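Local structure of transcriptional regulator containing CBS domains (Streptococcus pneumoniae, 6UOF) at residues 17-20 and 21-24; 100-103 and 104-108. The protein is a predicted transcriptional regulator, of which this piece is the paired CBS-domain region, a module that in many relatives senses adenosine-containing ligands. All coordinates share one frame; numbering follows the deposited sequence.

Contact 1: residues 17-20 and 21-24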
loop_
_atom_site.group_PDB
_atom_site.type_symbol
_atom_site.label_atom_id
_atom_site.label_comp_id
_atom_site.label_asym_id
_atom_site.label_seq_id
_atom_site.Cartn_x
_atom_site.Cartn_y
_atom_site.Cartn_z
ATOM N N PHE A 17 -0.856 5.138 5.671
ATOM C CA PHE A 17 -1.738 5.252 4.494
ATOM C C PHE A 17 -1.932 6.733 4.221
ATOM O O PHE A 17 -1.715 7.569 5.106
ATOM C CB PHE A 17 -3.092 4.570 4.709
ATOM C CG PHE A 17 -3.953 5.271 5.727
ATOM C CD1 PHE A 17 -3.778 5.068 7.090
ATOM C CD2 PHE A 17 -4.945 6.147 5.314
ATOM C CE1 PHE A 17 -4.564 5.742 8.011
ATOM C CE2 PHE A 17 -5.735 6.818 6.237
ATOM C CZ PHE A 17 -5.539 6.613 7.582
ATOM N N LEU A 18 -2.322 7.030 2.986
ATOM C CA LEU A 18 -2.660 8.424 2.616
ATOM C C LEU A 18 -4.091 8.511 2.106
ATOM O O LEU A 18 -4.652 7.499 1.698
ATOM C CB LEU A 18 -1.685 8.919 1.552
ATOM C CG LEU A 18 -0.337 9.335 2.141
ATOM C CD1 LEU A 18 0.794 9.102 1.185
ATOM C CD2 LEU A 18 -0.355 10.768 2.634
ATOM N N ARG A 19 -4.657 9.698 2.247
ATOM C CA ARG A 19 -5.995 9.985 1.684
ATOM C C ARG A 19 -5.781 10.685 0.343
ATOM O O ARG A 19 -4.761 11.421 0.190
ATOM C CB ARG A 19 -6.813 10.813 2.669
ATOM C CG ARG A 19 -7.113 10.039 3.947
ATOM C CD ARG A 19 -8.073 10.754 4.888
ATOM N NE ARG A 19 -8.598 9.894 5.977
ATOM C CZ ARG A 19 -8.111 9.814 7.204
ATOM N NH1 ARG A 19 -8.635 8.954 8.058
ATOM N NH2 ARG A 19 -7.089 10.565 7.575
ATOM N N GLU A 20 -6.703 10.495 -0.594
ATOM C CA GLU A 20 -6.459 11.070 -1.941
ATOM C C GLU A 20 -6.465 12.603 -1.860
ATOM O O GLU A 20 -5.884 13.236 -2.774
ATOM C CB GLU A 20 -7.398 10.426 -2.953
ATOM C CG GLU A 20 -8.801 10.912 -2.821
ATOM C CD GLU A 20 -9.792 10.448 -3.874
ATOM O OE1 GLU A 20 -9.420 9.669 -4.764
ATOM O OE2 GLU A 20 -10.928 10.894 -3.803
ATOM N N THR A 21 -7.057 13.181 -0.806
ATOM C CA THR A 21 -7.118 14.648 -0.560
ATOM C C THR A 21 -5.941 15.132 0.300
ATOM O O THR A 21 -5.849 16.351 0.522
ATOM C CB THR A 21 -8.474 15.044 0.025
ATOM O OG1 THR A 21 -8.729 14.136 1.099
ATOM C CG2 THR A 21 -9.577 14.975 -1.005
ATOM N N ASP A 22 -5.103 14.218 0.794
ATOM C CA ASP A 22 -3.826 14.641 1.419
ATOM C C ASP A 22 -2.929 15.226 0.314
ATOM O O ASP A 22 -3.268 15.100 -0.886
ATOM C CB ASP A 22 -3.136 13.472 2.132
ATOM C CG ASP A 22 -3.798 13.008 3.431
ATOM O OD1 ASP A 22 -4.401 13.847 4.109
ATOM O OD2 ASP A 22 -3.663 11.807 3.768
ATOM N N THR A 23 -1.809 15.829 0.698
ATOM C CA THR A 23 -0.890 16.482 -0.263
ATOM C C THR A 23 0.444 15.739 -0.327
ATOM O O THR A 23 0.735 14.860 0.506
ATOM C CB THR A 23 -0.672 17.942 0.138
ATOM O OG1 THR A 23 0.040 17.907 1.375
ATOM C CG2 THR A 23 -1.961 18.729 0.248
ATOM N N VAL A 24 1.241 16.126 -1.314
ATOM C CA VAL A 24 2.605 15.552 -1.463
ATOM C C VAL A 24 3.411 15.873 -0.194
ATOM O O VAL A 24 4.146 14.978 0.269
ATOM C CB VAL A 24 3.258 16.075 -2.753
ATOM C CG1 VAL A 24 4.770 15.877 -2.764
ATOM C CG2 VAL A 24 2.615 15.427 -3.968
HETATM O O HOH W 1 -2.705 10.441 5.848
HETATM O O HOH W 2 -5.428 12.637 6.430
#
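Asp22 reaches back over the turn to the amide of Arg19, and the Arg19 N to Asp22 OD2 hydrogen bond is 2.8 Å long and nearly straight at the hydrogen (167°). The amide comes from above the carboxylate, 47° out of its plane. In return the backbone N of Asp22 donates to Arg19 O over 2.9 Å, and the two bonds together clamp one residue against the other. The chi1 of Asp22, -72°, sets CG anti to its own carbonyl carbon and swings the carboxylate back along the incoming chain. OD2 also lies 3.5 Å from Arg19 CB, while CD2 of Leu18 packs against the same oxygen and against Asp22 CB.

This is a type I beta turn from Arg19 to Asp22, leading out of the short strand 18-19 of the first CBS domain into helix 24-34, with Thr23 as the N-cap and its side chain capping a backbone N of that helix.

Two waters extend the carboxylate's grip. One donates both to OD2, at 2.7 Å, and to Phe17 O; the other donates to OD1 and accepts from Arg19 NH2. The guanidinium of Arg19 thus reaches Asp22 through water: NH2 and OD2 stay 5.3 Å apart, and the guanidinium and carboxylate planes stand steeply to each other. Phe17 covers one face of the guanidinium, CE2 lying 3.9 Å above the guanidinium plane of Arg19, over its centre; because Arg19 CZ in turn lies in the plane of the ring, at its edge, the two meet edge-to-face. Further out, backbone bonds from Leu18 to Pro40 and Ile42 hold the strand beside strand 39-42, and Asp22 is tied to Ile66 through the backbone.

Contact 2: residues 100-103 and 104-108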
loop_
_atom_site.group_PDB
_atom_site.type_symbol
_atom_site.label_atom_id
_atom_site.label_comp_id
_atom_site.label_asym_id
_atom_site.label_seq_id
_atom_site.Cartn_x
_atom_site.Cartn_y
_atom_site.Cartn_z
ATOM N N VAL A 100 -3.985 -4.666 1.326
ATOM C CA VAL A 100 -4.929 -5.720 1.780
ATOM C C VAL A 100 -6.296 -5.054 1.904
ATOM O O VAL A 100 -6.377 -4.034 2.602
ATOM C CB VAL A 100 -4.474 -6.337 3.115
ATOM C CG1 VAL A 100 -5.420 -7.433 3.577
ATOM C CG2 VAL A 100 -3.043 -6.862 3.026
ATOM N N VAL A 101 -7.315 -5.652 1.288
ATOM C CA VAL A 101 -8.663 -5.022 1.270
ATOM C C VAL A 101 -9.741 -6.034 1.641
ATOM O O VAL A 101 -9.557 -7.248 1.486
ATOM C CB VAL A 101 -8.971 -4.418 -0.117
ATOM C CG1 VAL A 101 -8.007 -3.302 -0.468
ATOM C CG2 VAL A 101 -9.039 -5.466 -1.214
ATOM N N ARG A 102 -10.856 -5.482 2.099
ATOM C CA ARG A 102 -12.097 -6.269 2.272
ATOM C C ARG A 102 -12.703 -6.540 0.886
ATOM O O ARG A 102 -12.243 -5.958 -0.112
ATOM C CB ARG A 102 -13.100 -5.474 3.110
ATOM C CG ARG A 102 -12.611 -5.093 4.496
ATOM C CD ARG A 102 -13.768 -4.487 5.287
ATOM N NE ARG A 102 -13.384 -4.090 6.629
ATOM C CZ ARG A 102 -12.812 -2.935 6.964
ATOM N NH1 ARG A 102 -12.530 -2.026 6.048
ATOM N NH2 ARG A 102 -12.519 -2.699 8.236
ATOM N N SER A 103 -13.725 -7.393 0.833
ATOM C CA SER A 103 -14.447 -7.716 -0.429
ATOM C C SER A 103 -14.952 -6.430 -1.105
ATOM O O SER A 103 -14.955 -6.382 -2.356
ATOM C CB SER A 103 -15.562 -8.699 -0.147
ATOM O OG SER A 103 -16.352 -8.972 -1.303
ATOM N N ASN A 104 -15.311 -5.409 -0.320
ATOM C CA ASN A 104 -15.821 -4.131 -0.891
ATOM C C ASN A 104 -14.684 -3.169 -1.263
ATOM O O ASN A 104 -14.959 -1.995 -1.540
ATOM C CB ASN A 104 -16.805 -3.439 0.049
ATOM C CG ASN A 104 -16.169 -2.900 1.307
ATOM O OD1 ASN A 104 -14.987 -3.101 1.545
ATOM N ND2 ASN A 104 -16.963 -2.200 2.110
ATOM N N GLN A 105 -13.442 -3.660 -1.278
ATOM C CA GLN A 105 -12.239 -2.900 -1.716
ATOM C C GLN A 105 -11.828 -1.809 -0.724
ATOM O O GLN A 105 -10.949 -1.002 -1.062
ATOM C CB GLN A 105 -12.410 -2.373 -3.146
ATOM C CG GLN A 105 -12.909 -3.437 -4.116
ATOM C CD GLN A 105 -11.967 -4.611 -4.198
ATOM O OE1 GLN A 105 -10.855 -4.491 -4.699
ATOM N NE2 GLN A 105 -12.405 -5.769 -3.728
ATOM N N THR A 106 -12.361 -1.818 0.502
ATOM C CA THR A 106 -11.883 -0.851 1.527
ATOM C C THR A 106 -10.588 -1.372 2.175
ATOM O O THR A 106 -10.367 -2.614 2.258
ATOM C CB THR A 106 -12.958 -0.549 2.583
ATOM O OG1 THR A 106 -13.335 -1.769 3.229
ATOM C CG2 THR A 106 -14.167 0.140 1.981
ATOM N N LEU A 107 -9.742 -0.437 2.590
ATOM C CA LEU A 107 -8.382 -0.771 3.089
ATOM C C LEU A 107 -8.374 -1.397 4.490
ATOM O O LEU A 107 -8.961 -0.819 5.415
ATOM C CB LEU A 107 -7.536 0.504 3.103
ATOM C CG LEU A 107 -6.065 0.315 3.483
ATOM C CD1 LEU A 107 -5.331 -0.524 2.449
ATOM C CD2 LEU A 107 -5.387 1.654 3.654
ATOM N N LEU A 108 -7.616 -2.489 4.622
ATOM C CA LEU A 108 -7.304 -3.121 5.924
ATOM C C LEU A 108 -5.852 -2.809 6.301
ATOM O O LEU A 108 -5.558 -2.631 7.499
ATOM C CB LEU A 108 -7.512 -4.631 5.827
ATOM C CG LEU A 108 -8.965 -5.082 5.713
ATOM C CD1 LEU A 108 -9.024 -6.559 5.387
ATOM C CD2 LEU A 108 -9.727 -4.754 6.985
HETATM O O HOH W 3 -11.248 0.800 5.901
#
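Arg102 runs alongside Asn104 and across Thr106 before its guanidinium arrives beneath Leu108. Its CB sits 3.4 Å from Asn104 OD1. The chain is extended from CG to NE, and CG and CD pass Thr106 OG1, CD at 3.4 Å; CG also touches Leu108. At the tip, NH1 donates to Thr106 OG1 over 2.9 Å, with the acceptor only 9° out of the guanidinium plane, while Leu108 CD2 lies 3.5 Å above that plane over its centre. A methyl on one face and a hydroxyl at the edge thus fix how the group is turned, and a water that accepts from NH1 and donates to Leu107 O adds a second link at the edge.

Thr106 OG1 passes the chain of bonds on, donating to Asn104 OD1 at 2.7 Å. With chi1 at 69°, Asn104 places its CG between its own backbone N and carbonyl carbon, and OD1 faces forward to accept from Thr106 N as well, forming an Asx turn. Gln105 bends at chi2, which brings NE2 back to Ser103 O at 3.0 Å, the oxygen lying in the amide plane.

These side chains dress the loop of a beta hairpin. A type I turn from Arg102 to Gln105 is closed by Gln105 N on Arg102 O; beyond it Arg102 N bonds to Thr106 O, and Leu108 N to Val100 O at 2.8 Å. Between these two rungs Val101 and Leu107 form an antiparallel non-hydrogen-bonded pair with diverging side chains. The hairpin joins strands 97-101 and 107-112 of the second CBS domain: Leu108 is backbone-bonded to Ser12, whereas Val101 and Leu107 both pack on Val48 of strand 48-52, and Leu107 reaches Pro40 and Ile42 of strand 39-42.

Contact 1 lies at the surface, with Leu18 its one buried touching residue; contact 2 is partly buried, with Val100, Val101 and Thr106 inside. Each includes a type I turn, but residues 17-24 lead from a strand into a helix in the first CBS domain, whereas 100-108 connect two antiparallel strands in the second. Their chemistry differs accordingly: a carboxylate, one turn backbone bond and two waters secure the former, while the latter adds several hairpin backbone bonds, a hydroxyl-amide network and aliphatic packing to its single water. An aromatic edge meets the arginine's face in contact 1, a leucine methyl in contact 2. Although their centres are 18 Å apart, Phe17 CB packs against Leu107 CD2 at 3.9 Å, joining the two domains.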